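Ribose-phosphate pyrophosphokinase (Thermus thermophilus, PDB 7PN0) probably catalyses the transfer of diphosphate from ATP to ribose 5-phosphate, giving 5-phosphoribosyl 1-diphosphate and AMP. Local coordinates at residues Q9-R12 and P13-Q16. Sequence-based numbering, arbitrary orientation. Where two conformers were deposited one is given.
Sequences QSNR and PLAQ
N11 caps the N-terminus of helix 12-21 with its side chain, where the loop after strand 3-7 enters the helix. OD1 of N11 accepts a hydrogen bond from N of L14 at 3.2 Å. The donor stands above the plane of the amide, 59° out of it, and not on a lone pair. With CG anti to the backbone N (chi1 -159°), the N11 amide reaches forward to L14. There it also rests on L14: CG of N11 is 3.4 Å from CB of L14, and ND2 of N11 is 3.7 Å from CD2 of L14. Backbone bonds continue the turn, from N of A15 to O of N11 at 3.0 Å and from N of Q16 to O of R12 at 2.8 Å. P13 lies in the first turn, where its nitrogen, which carries no hydrogen, has no helical bond to make. Further along, OE1 of Q16 lies loosely over one face of the R12 guanidinium, 4.2 Å from NH2 of R12. Behind the cap, ND2 of N11 donates to O of D271. OG of S10 is hydrogen-bonded to OE1 of Q56 and N of S57. The buried N11 amide thus serves two ends, satisfying a helix N-H with its oxygen and joining the helix start to the backbone just after strand 266-270 with its nitrogen.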
ATOM      1  N   GLN A   9     -17.336 -18.804 -15.689  0.50 15.48           N
ATOM      2  CA  GLN A   9     -17.856 -19.551 -16.874  0.50 15.90           C
ATOM      3  C   GLN A   9     -16.839 -20.603 -17.327  0.50 15.66           C
ATOM      4  O   GLN A   9     -17.223 -21.501 -18.099  0.50 14.39           O
ATOM      5  CB  GLN A   9     -18.207 -18.617 -18.035  0.50 17.86           C
ATOM      6  CG  GLN A   9     -19.230 -17.559 -17.660  0.50 19.04           C
ATOM      7  CD  GLN A   9     -19.750 -16.783 -18.844  0.50 19.87           C
ATOM      8  OE1 GLN A   9     -20.826 -16.192 -18.783  0.50 23.40           O
ATOM      9  NE2 GLN A   9     -19.018 -16.812 -19.944  0.50 20.19           N
ATOM     10  N   SER A  10     -15.607 -20.560 -16.827  1.00 14.82           N
ATOM     11  CA  SER A  10     -14.512 -21.422 -17.326  1.00 14.87           C
ATOM     12  C   SER A  10     -14.798 -22.920 -17.057  1.00 14.23           C
ATOM     13  O   SER A  10     -14.533 -23.714 -17.960  1.00 15.32           O
ATOM     14  CB  SER A  10     -13.174 -21.008 -16.750  1.00 14.99           C
ATOM     15  OG  SER A  10     -13.126 -21.273 -15.335  1.00 14.97           O
ATOM     16  N   ASN A  11     -15.183 -23.308 -15.852  1.00 13.17           N
ATOM     17  CA  ASN A  11     -15.260 -24.738 -15.462  1.00 14.96           C
ATOM     18  C   ASN A  11     -16.379 -24.957 -14.444  1.00 15.34           C
ATOM     19  O   ASN A  11     -16.143 -25.412 -13.309  1.00 15.68           O
ATOM     20  CB  ASN A  11     -13.893 -25.243 -15.011  1.00 14.69           C
ATOM     21  CG  ASN A  11     -13.800 -26.751 -15.105  1.00 16.23           C
ATOM     22  OD1 ASN A  11     -14.813 -27.427 -15.313  1.00 17.76           O
ATOM     23  ND2 ASN A  11     -12.600 -27.284 -14.945  1.00 16.46           N
ATOM     24  N   ARG A  12     -17.592 -24.590 -14.833  1.00 16.53           N
ATOM     25  CA  ARG A  12     -18.761 -24.716 -13.942  1.00 17.80           C
ATOM     26  C   ARG A  12     -18.941 -26.180 -13.526  1.00 16.68           C
ATOM     27  O   ARG A  12     -19.201 -26.458 -12.376  1.00 16.31           O
ATOM     28  CB  ARG A  12     -20.000 -24.153 -14.636  1.00 21.24           C
ATOM     29  CG  ARG A  12     -21.220 -24.128 -13.739  1.00 26.75           C
ATOM     30  CD  ARG A  12     -22.405 -23.545 -14.477  1.00 36.25           C
ATOM     31  NE  ARG A  12     -23.643 -23.783 -13.750  1.00 42.47           N
ATOM     32  CZ  ARG A  12     -24.073 -23.044 -12.729  1.00 49.66           C
ATOM     33  NH1 ARG A  12     -23.362 -22.009 -12.298  1.00 53.44           N
ATOM     34  NH2 ARG A  12     -25.225 -23.338 -12.148  1.00 47.19           N
ATOM     35  N   PRO A  13     -18.730 -27.175 -14.403  1.00 17.13           N
ATOM     36  CA  PRO A  13     -18.835 -28.578 -13.989  1.00 17.35           C
ATOM     37  C   PRO A  13     -17.878 -28.969 -12.852  1.00 18.22           C
ATOM     38  O   PRO A  13     -18.307 -29.678 -11.927  1.00 16.97           O
ATOM     39  CB  PRO A  13     -18.521 -29.334 -15.291  1.00 17.31           C
ATOM     40  CG  PRO A  13     -19.006 -28.369 -16.347  1.00 16.76           C
ATOM     41  CD  PRO A  13     -18.459 -27.040 -15.846  1.00 16.54           C
ATOM     42  N   LEU A  14     -16.623 -28.496 -12.877  1.00 15.42           N
ATOM     43  CA  LEU A  14     -15.696 -28.743 -11.751  1.00 14.89           C
ATOM     44  C   LEU A  14     -16.218 -28.031 -10.509  1.00 14.10           C
ATOM     45  O   LEU A  14     -16.186 -28.647  -9.439  1.00 14.91           O
ATOM     46  CB  LEU A  14     -14.272 -28.272 -12.079  1.00 15.39           C
ATOM     47  CG  LEU A  14     -13.258 -28.464 -10.967  1.00 15.65           C
ATOM     48  CD1 LEU A  14     -13.032 -29.937 -10.671  1.00 16.80           C
ATOM     49  CD2 LEU A  14     -11.936 -27.819 -11.361  1.00 16.67           C
ATOM     50  N   ALA A  15     -16.634 -26.770 -10.627  1.00 14.44           N
ATOM     51  CA  ALA A  15     -17.124 -25.982  -9.466  1.00 15.33           C
ATOM     52  C   ALA A  15     -18.321 -26.713  -8.847  1.00 16.90           C
ATOM     53  O   ALA A  15     -18.406 -26.824  -7.618  1.00 16.86           O
ATOM     54  CB  ALA A  15     -17.497 -24.595  -9.854  1.00 15.90           C
ATOM     55  N   GLN A  16     -19.215 -27.183  -9.701  1.00 17.84           N
ATOM     56  CA  GLN A  16     -20.438 -27.901  -9.282  1.00 20.31           C
ATOM     57  C   GLN A  16     -20.040 -29.185  -8.556  1.00 19.34           C
ATOM     58  O   GLN A  16     -20.617 -29.463  -7.498  1.00 17.06           O
ATOM     59  CB  GLN A  16     -21.303 -28.165 -10.518  1.00 24.53           C
ATOM     60  CG  GLN A  16     -22.654 -28.770 -10.182  1.00 29.49           C
ATOM     61  CD  GLN A  16     -23.540 -27.772  -9.480  1.00 32.37           C
ATOM     62  OE1 GLN A  16     -23.893 -26.731 -10.038  1.00 33.93           O
ATOM     63  NE2 GLN A  16     -23.905 -28.091  -8.249  1.00 33.11           N
TER